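Local coordinates for ribosomal RNA small subunit methyltransferase E (Bacillus subtilis, PDB 1VHK), which probably methylates the N3 position of a specific uridine in 16S ribosomal RNA, with S-adenosyl-L-methionine as the methyl donor, at residues A[19-24]-A[63-69]; A[74-78]-A[146-150]; A[87-91]-A[114-120]; A[162-166]-A[218-222]; A[186-190]-A[225-229]. All blocks are in the same frame, centred on the assembly; numbering follows the deposited sequence.

Contact 1. Residues A[19-24]-A[63-69]; sequences PTFSIT and DKVSCLV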
# COMPACT_ATOMS: atom_id res chain seq x y z
N PRO A 19 -12.50 29.22 23.39
CA PRO A 19 -11.36 28.71 24.13
C PRO A 19 -11.26 27.20 24.16
O PRO A 19 -10.18 26.64 24.36
CB PRO A 19 -11.48 29.31 25.51
CG PRO A 19 -12.59 30.29 25.46
CD PRO A 19 -13.47 29.86 24.32
N THR A 20 -12.38 26.50 24.05
CA THR A 20 -12.47 25.06 23.99
C THR A 20 -13.51 24.71 22.91
O THR A 20 -14.16 25.63 22.41
CB THR A 20 -12.92 24.38 25.28
OG1 THR A 20 -14.28 24.75 25.55
CG2 THR A 20 -12.05 24.70 26.47
N PHE A 21 -13.65 23.45 22.57
CA PHE A 21 -14.63 23.04 21.56
C PHE A 21 -15.17 21.68 22.00
O PHE A 21 -14.51 21.02 22.80
CB PHE A 21 -14.05 23.00 20.16
CG PHE A 21 -13.01 21.93 19.95
CD1 PHE A 21 -11.68 22.17 20.29
CD2 PHE A 21 -13.35 20.69 19.45
CE1 PHE A 21 -10.72 21.20 20.12
CE2 PHE A 21 -12.40 19.71 19.28
CZ PHE A 21 -11.08 19.97 19.61
N SER A 22 -16.34 21.30 21.54
CA SER A 22 -16.91 20.03 21.96
C SER A 22 -17.28 19.10 20.82
O SER A 22 -17.68 19.49 19.73
CB SER A 22 -18.13 20.26 22.86
OG SER A 22 -18.94 21.28 22.34
N ILE A 23 -17.12 17.81 21.11
CA ILE A 23 -17.36 16.74 20.19
C ILE A 23 -18.71 16.09 20.44
O ILE A 23 -18.98 15.58 21.53
CB ILE A 23 -16.25 15.66 20.32
CG1 ILE A 23 -14.88 16.31 20.23
CG2 ILE A 23 -16.43 14.58 19.27
CD1 ILE A 23 -13.70 15.38 20.29
N THR A 24 -19.58 16.11 19.42
CA THR A 24 -20.89 15.49 19.52
C THR A 24 -21.09 14.42 18.45
O THR A 24 -20.40 14.36 17.44
CB THR A 24 -22.05 16.50 19.48
OG1 THR A 24 -21.92 17.34 18.34
CG2 THR A 24 -22.10 17.35 20.73
N ASP A 63 -22.37 12.24 26.25
CA ASP A 63 -22.84 12.60 24.91
C ASP A 63 -22.13 13.84 24.40
O ASP A 63 -22.37 14.33 23.30
CB ASP A 63 -24.35 12.83 24.96
CG ASP A 63 -24.77 13.86 25.99
OD1 ASP A 63 -25.99 14.11 26.09
OD2 ASP A 63 -23.89 14.42 26.69
N LYS A 64 -21.30 14.41 25.27
CA LYS A 64 -20.53 15.61 24.92
C LYS A 64 -19.11 15.47 25.44
O LYS A 64 -18.89 14.92 26.52
CB LYS A 64 -21.19 16.87 25.45
CG LYS A 64 -22.10 17.58 24.46
CD LYS A 64 -23.54 17.12 24.57
CE LYS A 64 -24.35 17.48 23.34
NZ LYS A 64 -24.09 18.89 22.90
N VAL A 65 -18.14 15.85 24.63
CA VAL A 65 -16.73 15.79 25.04
C VAL A 65 -16.08 17.13 24.73
O VAL A 65 -16.15 17.60 23.60
CB VAL A 65 -15.98 14.64 24.37
CG1 VAL A 65 -14.49 14.92 24.27
CG2 VAL A 65 -16.18 13.32 25.12
N SER A 66 -15.53 17.78 25.75
CA SER A 66 -14.93 19.10 25.54
C SER A 66 -13.42 19.00 25.41
O SER A 66 -12.80 18.24 26.15
CB SER A 66 -15.34 20.06 26.64
OG SER A 66 -16.74 20.29 26.61
N CYS A 67 -12.86 19.76 24.47
CA CYS A 67 -11.45 19.75 24.19
C CYS A 67 -10.82 21.14 24.13
O CYS A 67 -11.39 22.10 23.66
CB CYS A 67 -11.14 19.06 22.85
SG CYS A 67 -11.99 17.51 22.56
N LEU A 68 -9.57 21.17 24.56
CA LEU A 68 -8.69 22.32 24.56
C LEU A 68 -7.56 22.04 23.56
O LEU A 68 -7.00 20.95 23.66
CB LEU A 68 -8.07 22.42 25.97
CG LEU A 68 -6.74 23.16 26.09
CD1 LEU A 68 -6.91 24.64 25.80
CD2 LEU A 68 -6.14 22.93 27.46
N VAL A 69 -7.34 22.90 22.59
CA VAL A 69 -6.27 22.62 21.62
C VAL A 69 -4.93 23.05 22.19
O VAL A 69 -4.69 24.22 22.44
CB VAL A 69 -6.50 23.13 20.21
CG1 VAL A 69 -7.68 24.06 20.10
CG2 VAL A 69 -5.25 23.75 19.59
O HOH W 1 -9.11 25.12 22.60
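An edge strand of the PUA-type sheet, 21-24, joins its neighbour where F21 and I23 pair with C67 and V65. Strand 21-24 runs antiparallel to strand 64-72, and the two hydrogen-bonded pairs flank the non-hydrogen-bonded pair S22-S66. C67 N donates to F21 O at 2.7 Å, and V65 N to I23 O at 3.2 Å. F21, I23, V65 and C67 all turn their side chains to the same face of the sheet, the one packed by helices 12-16 and 26-35. A chi1 of 67° sets F21 CG between its own backbone N and carbonyl carbon, and from there the ring leans back across C67. C67 CB lies over one ring face, offset toward the rim and 3.7 Å from the centroid, a CH-pi contact; C67 SG approaches the ring obliquely and rests 3.6 Å from I23 CD1. Cutting F21 back to an alanine would probably strip C67 of its aromatic cover and open a gap beside I15 of helix 12-16. Beyond the F21-C67 pair a water links the loop residue P19 to strand 64-72, donating to P19 O (2.6 Å) and accepting from V69 N (2.8 Å).

Contact 2. Residues A[74-78]-A[146-150]; sequences NENRE and YRNEV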
# COMPACT_ATOMS: atom_id res chain seq x y z
N ASN A 74 0.53 21.79 12.12
CA ASN A 74 0.94 22.24 10.81
C ASN A 74 1.43 21.11 9.91
O ASN A 74 2.15 21.36 8.94
CB ASN A 74 2.05 23.29 10.94
CG ASN A 74 1.48 24.62 11.41
OD1 ASN A 74 0.47 25.05 10.86
ND2 ASN A 74 2.13 25.21 12.40
N GLU A 75 1.06 19.89 10.21
CA GLU A 75 1.47 18.70 9.52
C GLU A 75 0.53 18.37 8.37
O GLU A 75 -0.68 18.35 8.53
CB GLU A 75 1.50 17.52 10.51
CG GLU A 75 2.85 17.26 11.14
CD GLU A 75 3.93 16.94 10.13
OE1 GLU A 75 5.02 17.56 10.22
OE2 GLU A 75 3.75 16.07 9.25
N ASN A 76 1.08 18.26 7.16
CA ASN A 76 0.26 17.88 6.03
C ASN A 76 0.81 16.59 5.41
O ASN A 76 1.90 16.58 4.87
CB ASN A 76 0.10 18.91 4.92
CG ASN A 76 -0.94 18.35 3.92
OD1 ASN A 76 -0.65 17.51 3.09
ND2 ASN A 76 -2.19 18.71 4.14
N ARG A 77 -0.05 15.58 5.42
CA ARG A 77 0.41 14.28 4.92
C ARG A 77 -0.29 13.87 3.65
O ARG A 77 -0.25 12.69 3.30
CB ARG A 77 0.30 13.24 6.03
CG ARG A 77 1.08 13.59 7.28
CD ARG A 77 0.87 12.57 8.38
NE ARG A 77 1.57 12.89 9.62
CZ ARG A 77 1.12 13.65 10.61
NH1 ARG A 77 -0.08 14.21 10.53
NH2 ARG A 77 1.88 13.84 11.70
N GLU A 78 -0.87 14.84 2.94
CA GLU A 78 -1.59 14.53 1.71
C GLU A 78 -0.68 14.41 0.51
O GLU A 78 0.39 15.03 0.44
CB GLU A 78 -2.71 15.54 1.48
CG GLU A 78 -3.90 15.44 2.41
CD GLU A 78 -4.61 14.12 2.49
OE1 GLU A 78 -4.96 13.48 1.46
OE2 GLU A 78 -4.87 13.64 3.63
N TYR A 146 -3.38 8.94 9.54
CA TYR A 146 -3.09 10.34 9.76
C TYR A 146 -3.28 11.16 8.50
O TYR A 146 -2.48 12.03 8.20
CB TYR A 146 -1.67 10.52 10.33
CG TYR A 146 -1.62 10.29 11.82
CD1 TYR A 146 -0.82 11.04 12.65
CD2 TYR A 146 -2.48 9.38 12.43
CE1 TYR A 146 -0.81 10.86 14.01
CE2 TYR A 146 -2.50 9.19 13.79
CZ TYR A 146 -1.65 9.93 14.59
OH TYR A 146 -1.64 9.71 15.95
N ARG A 147 -4.34 10.85 7.78
CA ARG A 147 -4.68 11.64 6.59
C ARG A 147 -5.26 12.97 7.10
O ARG A 147 -5.64 13.07 8.26
CB ARG A 147 -5.70 10.89 5.74
CG ARG A 147 -5.19 9.76 4.92
CD ARG A 147 -4.31 10.22 3.76
NE ARG A 147 -5.07 10.87 2.70
CZ ARG A 147 -5.84 10.26 1.81
NH1 ARG A 147 -5.96 8.95 1.81
NH2 ARG A 147 -6.47 11.00 0.92
N ASN A 148 -5.20 14.00 6.27
CA ASN A 148 -5.74 15.31 6.59
C ASN A 148 -7.15 15.44 5.99
O ASN A 148 -7.77 16.48 6.16
CB ASN A 148 -4.88 16.44 6.05
CG ASN A 148 -3.55 16.53 6.79
OD1 ASN A 148 -2.69 15.68 6.56
ND2 ASN A 148 -3.40 17.53 7.66
N GLU A 149 -7.59 14.39 5.31
CA GLU A 149 -8.86 14.29 4.66
C GLU A 149 -9.31 12.82 4.59
O GLU A 149 -8.49 11.92 4.49
CB GLU A 149 -8.84 14.82 3.21
CG GLU A 149 -8.28 13.83 2.20
CD GLU A 149 -8.80 13.91 0.80
OE1 GLU A 149 -8.74 14.99 0.17
OE2 GLU A 149 -9.26 12.86 0.25
N VAL A 150 -10.62 12.65 4.49
CA VAL A 150 -11.23 11.33 4.33
C VAL A 150 -11.65 11.16 2.87
O VAL A 150 -12.42 11.96 2.32
CB VAL A 150 -12.49 11.23 5.22
CG1 VAL A 150 -13.18 9.90 4.99
CG2 VAL A 150 -12.09 11.45 6.68
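E78 sends its carboxylate among donors from R147 and N148. R147 grips it side-on: NE lies 2.9 Å from both E78 OE1 and E78 OE2, and NH2 adds a bond to OE1 at 3.0 Å through the syn lone pair. The anti lone pair of E78 OE2 takes the backbone N of N148 at 2.7 Å. A lysine at E78 would probably place like charge against R147 and leave the backbone N of N148 without its acceptor.

The N148 side chain works at both ends. Its OD1 accepts R77 N at 2.9 Å from above the carbonyl plane, and its ND2 donates to E75 O (3.0 Å) and to G50 O. The N76 amide stacks on that of N148 with the planes 17° apart, while N76 OD1 closes an Asx turn onto E78 N. Y146 CD1 sits over the centre of one face of the R77 guanidinium, 3.8 Å above it, with the tyrosine ring presenting its edge; on the opposite face E75 OE2 lies toward the rim, a long contact of charges alone.

Further out, R147 is held by T103 O and A107 O, R77 forms a salt bridge with E52, and R232 of the second subunit donates to R77 O. Segment 74-78 links strand 64-72 of the PUA-type sheet to strand 82-88 of the methyltransferase domain, so the contact fastens this interdomain linker to the loop after helix 131-144. E78 OE1 and E149 OE1 are like charges close together, and R147, which bridges to both residues, probably offsets their repulsion.

Contact 3. Residues A[87-91]-A[114-120]; sequences SGLPK and QAARSVV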
# COMPACT_ATOMS: atom_id res chain seq x y z
N SER A 87 -12.23 1.30 -9.84
CA SER A 87 -12.08 -0.15 -9.90
C SER A 87 -13.24 -0.93 -10.46
O SER A 87 -14.37 -0.91 -9.96
CB SER A 87 -11.73 -0.70 -8.50
OG SER A 87 -10.80 0.11 -7.82
N GLY A 88 -13.00 -1.81 -11.43
CA GLY A 88 -14.10 -2.69 -11.88
C GLY A 88 -14.51 -3.62 -10.73
O GLY A 88 -13.69 -4.38 -10.19
N LEU A 89 -15.78 -3.55 -10.33
CA LEU A 89 -16.28 -4.33 -9.20
C LEU A 89 -15.61 -5.69 -9.05
O LEU A 89 -15.86 -6.58 -9.87
CB LEU A 89 -17.78 -4.48 -9.25
CG LEU A 89 -18.69 -3.53 -8.51
CD1 LEU A 89 -18.01 -2.84 -7.33
CD2 LEU A 89 -19.31 -2.48 -9.43
N PRO A 90 -14.79 -5.87 -8.04
CA PRO A 90 -14.11 -7.15 -7.81
C PRO A 90 -15.02 -8.08 -7.03
O PRO A 90 -16.07 -7.65 -6.53
CB PRO A 90 -12.91 -6.74 -6.96
CG PRO A 90 -13.30 -5.50 -6.25
CD PRO A 90 -14.43 -4.87 -7.01
N LYS A 91 -14.65 -9.34 -6.89
CA LYS A 91 -15.47 -10.29 -6.16
C LYS A 91 -15.14 -10.30 -4.68
O LYS A 91 -14.40 -9.44 -4.17
CB LYS A 91 -15.40 -11.66 -6.78
CG LYS A 91 -14.08 -12.36 -6.87
CD LYS A 91 -14.20 -13.83 -7.24
CE LYS A 91 -15.21 -14.07 -8.35
NZ LYS A 91 -15.04 -13.12 -9.47
N GLN A 114 -19.36 -0.80 -12.87
CA GLN A 114 -19.67 -2.15 -13.39
C GLN A 114 -18.74 -2.43 -14.56
O GLN A 114 -18.66 -1.58 -15.46
CB GLN A 114 -21.11 -2.21 -13.91
CG GLN A 114 -21.64 -3.62 -14.09
CD GLN A 114 -21.65 -4.44 -12.82
OE1 GLN A 114 -21.99 -3.91 -11.74
NE2 GLN A 114 -21.26 -5.72 -12.88
N ALA A 115 -18.05 -3.55 -14.58
CA ALA A 115 -17.19 -3.82 -15.76
C ALA A 115 -17.66 -5.07 -16.49
O ALA A 115 -18.11 -6.03 -15.87
CB ALA A 115 -15.75 -3.91 -15.30
N ALA A 116 -17.39 -5.15 -17.79
CA ALA A 116 -17.81 -6.27 -18.62
C ALA A 116 -17.53 -7.61 -17.97
O ALA A 116 -18.40 -8.51 -17.92
CB ALA A 116 -17.19 -6.17 -20.00
N ARG A 117 -16.32 -7.79 -17.43
CA ARG A 117 -15.99 -9.03 -16.76
C ARG A 117 -16.30 -9.03 -15.27
O ARG A 117 -15.97 -10.02 -14.60
CB ARG A 117 -14.54 -9.43 -17.00
CG ARG A 117 -14.33 -10.04 -18.38
CD ARG A 117 -13.00 -9.60 -18.96
NE ARG A 117 -12.78 -10.16 -20.29
CZ ARG A 117 -11.57 -10.21 -20.85
NH1 ARG A 117 -10.51 -9.73 -20.20
NH2 ARG A 117 -11.44 -10.77 -22.04
N SER A 118 -16.90 -7.98 -14.73
CA SER A 118 -17.30 -7.96 -13.33
C SER A 118 -18.34 -9.08 -13.11
O SER A 118 -19.48 -8.98 -13.56
CB SER A 118 -17.91 -6.64 -12.91
OG SER A 118 -16.97 -5.66 -12.61
N VAL A 119 -17.95 -10.10 -12.39
CA VAL A 119 -18.75 -11.27 -12.11
C VAL A 119 -19.95 -10.99 -11.22
O VAL A 119 -20.88 -11.79 -11.17
CB VAL A 119 -17.92 -12.41 -11.50
CG1 VAL A 119 -16.52 -12.43 -12.09
CG2 VAL A 119 -17.87 -12.32 -9.98
N VAL A 120 -19.91 -9.88 -10.49
CA VAL A 120 -20.97 -9.54 -9.55
C VAL A 120 -21.89 -8.46 -10.09
O VAL A 120 -21.45 -7.51 -10.73
CB VAL A 120 -20.35 -9.10 -8.21
CG1 VAL A 120 -19.47 -10.22 -7.65
CG2 VAL A 120 -19.55 -7.82 -8.35
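L89 and Q114 meet with their side chains crossing at about a right angle, the leucine methyl CD2 lying 3.8 Å from Q114 OE1. Q114 is held in this pose from its other end: with chi1 at -164° its CG stands opposite the backbone N, and the chain bends so that NE2 donates to V120 O (2.8 Å) in its amide plane. On another side of L89 stands S118, the last residue of a type I turn starting at A115. Its hydroxyl approaches the L89 carbonyl at a C=O...donor angle of 116°, well off the carbonyl direction, and donates to L89 O at 3.1 Å. V120 CG2 packs against L89 CB at 3.9 Å, although V120 is poorly ordered, and the bent K91 chain brings CE and NZ against the V119 methyls.

Segment 87-91 leaves the C-terminal end of strand 82-88 in the parallel sheet of the methyltransferase domain, with helix 94-104 lining it through L95. The turn is also held from outside, A116 N bonding to E215. Closed by S118 N to A115 O, it is braced by the S118 hydroxyl, which accepts from A115 N and, as donor, ties the turn to L89.

Contact 4. Residues A[162-166]-A[218-222]; sequences LLQRM and RLTEQ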
# COMPACT_ATOMS: atom_id res chain seq x y z
N LEU A 162 -18.72 6.20 -16.23
CA LEU A 162 -17.31 6.41 -15.98
C LEU A 162 -16.69 7.17 -17.15
O LEU A 162 -16.15 8.28 -16.99
CB LEU A 162 -16.63 5.08 -15.70
CG LEU A 162 -15.08 5.13 -15.68
CD1 LEU A 162 -14.57 5.57 -14.31
CD2 LEU A 162 -14.50 3.81 -16.12
N LEU A 163 -16.96 6.71 -18.37
CA LEU A 163 -16.51 7.39 -19.58
C LEU A 163 -16.87 8.87 -19.59
O LEU A 163 -16.06 9.67 -20.06
CB LEU A 163 -17.06 6.70 -20.81
CG LEU A 163 -16.19 5.76 -21.61
CD1 LEU A 163 -15.09 5.10 -20.81
CD2 LEU A 163 -17.08 4.68 -22.26
N GLN A 164 -18.02 9.27 -19.06
CA GLN A 164 -18.38 10.68 -19.03
C GLN A 164 -17.68 11.43 -17.92
O GLN A 164 -17.69 12.67 -17.94
CB GLN A 164 -19.90 10.89 -18.92
N ARG A 165 -17.08 10.75 -16.96
CA ARG A 165 -16.41 11.44 -15.85
C ARG A 165 -15.01 11.90 -16.25
O ARG A 165 -14.54 12.94 -15.80
CB ARG A 165 -16.34 10.50 -14.63
CG ARG A 165 -16.35 11.23 -13.30
CD ARG A 165 -17.19 10.48 -12.27
NE ARG A 165 -18.10 11.34 -11.53
CZ ARG A 165 -17.72 12.28 -10.68
NH1 ARG A 165 -16.42 12.47 -10.45
NH2 ARG A 165 -18.62 13.02 -10.04
N MSE A 166 -14.39 11.18 -17.16
CA MSE A 166 -13.04 11.39 -17.62
C MSE A 166 -12.64 12.81 -17.90
O MSE A 166 -11.52 13.26 -17.57
CB MSE A 166 -12.75 10.50 -18.86
CG MSE A 166 -13.23 9.08 -18.62
SE MSE A 166 -12.03 7.72 -19.18
CE MSE A 166 -10.41 8.70 -19.40
N ARG A 218 -12.65 2.28 -25.79
CA ARG A 218 -13.45 3.45 -25.37
C ARG A 218 -12.68 4.35 -24.40
O ARG A 218 -12.81 5.59 -24.45
CB ARG A 218 -14.75 2.97 -24.72
CG ARG A 218 -15.09 1.54 -25.07
CD ARG A 218 -16.41 1.42 -25.79
NE ARG A 218 -16.69 2.55 -26.64
CZ ARG A 218 -16.17 2.84 -27.82
NH1 ARG A 218 -15.28 2.04 -28.39
NH2 ARG A 218 -16.56 3.93 -28.47
N LEU A 219 -11.88 3.75 -23.51
CA LEU A 219 -11.08 4.54 -22.59
C LEU A 219 -10.01 5.33 -23.34
O LEU A 219 -9.88 6.53 -23.15
CB LEU A 219 -10.45 3.67 -21.49
CG LEU A 219 -11.44 3.03 -20.51
CD1 LEU A 219 -10.89 1.75 -19.92
CD2 LEU A 219 -11.85 3.99 -19.42
N THR A 220 -9.33 4.70 -24.29
CA THR A 220 -8.28 5.35 -25.07
C THR A 220 -8.78 6.51 -25.91
O THR A 220 -8.05 7.51 -26.08
CB THR A 220 -7.54 4.34 -25.94
OG1 THR A 220 -8.42 3.23 -26.16
CG2 THR A 220 -6.29 3.82 -25.26
N GLU A 221 -10.02 6.45 -26.40
CA GLU A 221 -10.58 7.55 -27.18
C GLU A 221 -11.06 8.68 -26.29
O GLU A 221 -11.20 9.83 -26.74
CB GLU A 221 -11.65 7.08 -28.16
CG GLU A 221 -12.72 6.20 -27.57
CD GLU A 221 -13.66 5.58 -28.59
OE1 GLU A 221 -13.18 4.92 -29.53
OE2 GLU A 221 -14.89 5.72 -28.42
N GLN A 222 -11.19 8.43 -24.98
CA GLN A 222 -11.50 9.46 -24.01
C GLN A 222 -10.21 10.02 -23.41
O GLN A 222 -10.22 10.61 -22.32
CB GLN A 222 -12.36 8.94 -22.87
CG GLN A 222 -13.79 8.60 -23.20
CD GLN A 222 -14.62 9.79 -23.65
OE1 GLN A 222 -14.74 10.80 -22.95
NE2 GLN A 222 -15.21 9.69 -24.83
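Among the side chains that meet L163, two carry flat groups, the Q222 amide and the R218 guanidinium. The amide end of Q222 lies near the carbonyl oxygen of L163, while Q222 CG packs against L163 CG at 4.0 Å. The R218 guanidinium leads away from segment 162-166, so that the part of R218 facing L163 is the aliphatic stem: its CB lies 3.8 Å from L163 CD2.

The middle of the contact is a small apolar cluster. L219 pushes one methyl, CD2, among three side chains of segment 162-166: it is 3.7 Å from L163 CD1, equally 3.7 Å from the selenium of M166, which is present as selenomethionine, and 4.2 Å from L162 CD2. L163 and L219 cross at about a right angle, as do M166 and L219. The M166 chain bends at chi2 and chi3, and this carries its SE toward L219 and its end methyl CE to within 3.5 Å of Q222 O.

Helices 159-165 and 213-221 are thereby fitted side by side near their C-terminal ends, and both reach the same strand of the parallel sheet they pack on, M166 touching C172 and L219 touching V174. Carbon and selenium surfaces carry most of this meeting, with L219 CD2 at the centre of the cluster, so the helices are probably held together here mainly by the shape and burial of their apolar side chains.

Contact 5. Residues A[186-190]-A[225-229]; sequences SAFSA and VTCGL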
# COMPACT_ATOMS: atom_id res chain seq x y z
N SER A 186 4.95 2.31 -21.10
CA SER A 186 5.76 2.79 -19.96
C SER A 186 5.62 4.28 -19.78
O SER A 186 6.41 5.09 -19.31
CB SER A 186 7.14 2.20 -20.04
OG SER A 186 7.03 0.75 -20.07
N ALA A 187 4.36 4.69 -20.08
CA ALA A 187 3.91 6.04 -19.96
C ALA A 187 3.83 6.50 -18.49
O ALA A 187 3.95 7.70 -18.25
CB ALA A 187 2.50 6.16 -20.57
N PHE A 188 3.61 5.55 -17.59
CA PHE A 188 3.41 5.81 -16.20
C PHE A 188 4.39 6.70 -15.53
O PHE A 188 3.96 7.75 -15.00
CB PHE A 188 3.12 4.54 -15.39
CG PHE A 188 2.52 4.75 -14.03
CD1 PHE A 188 1.18 5.01 -13.87
CD2 PHE A 188 3.32 4.67 -12.88
CE1 PHE A 188 0.61 5.18 -12.60
CE2 PHE A 188 2.76 4.80 -11.63
CZ PHE A 188 1.42 5.07 -11.48
N SER A 189 5.69 6.40 -15.47
CA SER A 189 6.59 7.36 -14.78
C SER A 189 6.57 8.72 -15.46
O SER A 189 6.68 9.74 -14.76
CB SER A 189 8.01 6.88 -14.62
OG SER A 189 8.44 6.31 -15.85
N ALA A 190 6.40 8.78 -16.78
CA ALA A 190 6.37 10.06 -17.48
C ALA A 190 5.17 10.86 -17.05
O ALA A 190 5.30 12.04 -16.70
CB ALA A 190 6.36 9.87 -18.99
N VAL A 225 -4.75 6.65 -21.27
CA VAL A 225 -3.53 6.11 -21.85
C VAL A 225 -3.11 4.83 -21.13
O VAL A 225 -2.78 4.89 -19.94
CB VAL A 225 -2.36 7.11 -21.78
CG1 VAL A 225 -1.05 6.48 -22.21
CG2 VAL A 225 -2.68 8.36 -22.57
N THR A 226 -3.05 3.72 -21.85
CA THR A 226 -2.67 2.44 -21.29
C THR A 226 -1.22 2.41 -20.81
O THR A 226 -0.31 2.86 -21.49
CB THR A 226 -2.90 1.26 -22.25
OG1 THR A 226 -2.01 1.33 -23.35
CG2 THR A 226 -4.34 1.20 -22.70
N CYS A 227 -1.02 1.85 -19.61
CA CYS A 227 0.27 1.79 -18.97
C CYS A 227 0.46 0.46 -18.23
O CYS A 227 -0.48 -0.03 -17.58
CB CYS A 227 0.42 2.86 -17.88
SG CYS A 227 0.45 4.55 -18.43
N GLY A 228 1.69 -0.04 -18.29
CA GLY A 228 2.02 -1.25 -17.56
C GLY A 228 2.54 -0.80 -16.18
O GLY A 228 3.03 0.33 -16.08
N LEU A 229 2.37 -1.62 -15.18
CA LEU A 229 2.78 -1.33 -13.81
C LEU A 229 3.82 -2.34 -13.35
O LEU A 229 3.69 -2.93 -12.28
CB LEU A 229 1.53 -1.46 -12.91
CG LEU A 229 0.44 -0.41 -13.17
CD1 LEU A 229 -0.64 -0.48 -12.11
CD2 LEU A 229 1.06 1.00 -13.23
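A187 fits its methyl as a small bump between two side chains of strand 225-227. V225 CG1 lies 3.9 Å from A187 CB, and on another side C227 SG comes to 3.4 Å from that same CB. This SG fills the notch between A187 and F188, also 3.4 Å from F188 N, while C227 CB packs 4.0 Å from F188 CB.

The larger bump is the phenyl ring. A chi1 of -163° puts F188 CG anti to the backbone N and directs the ring to L229, which answers with a methyl: L229 CD2 sits over the centre of one ring face, 4.0 Å from the centroid and only 10° off the normal, a CH-pi contact. Around this pair the ring is lodged against A243, A246 and I247 of helix 239-253, and L253 of the second subunit packs on it as well, so F188 belongs both to the core and to the dimer interface.

The first turn of helix 187-193 is in this way laid on the outermost strand within the chain, 225-227, which hydrogen-bonds to strand 171-175. Such packing is typical of layered alpha/beta folds, here that of the SPOUT clan, whose C-terminal part is characteristically knotted.

Contact 1 stands apart in the PUA-type sheet, its centre 44 to 48 Å from those of contacts 3, 4 and 5, which all belong to the methyltransferase domain. Contact 2 lies between, its centre 21 Å from that of contact 1 and 28 to 31 Å from the others, and joins the loop leading out of strand 64-72 to the one after helix 131-144. Along the chain contact 3 is nested within the loop that contact 2 closes, while contacts 4 and 5 cross. These last two touch through T220 and T226, as helix 213-221 runs on to strand 225-227. Contacts 3 and 5 reach the same parallel sheet; contacts 2 and 5 both meet the second subunit, so dimerisation involves the interdomain region and the catalytic domain alike.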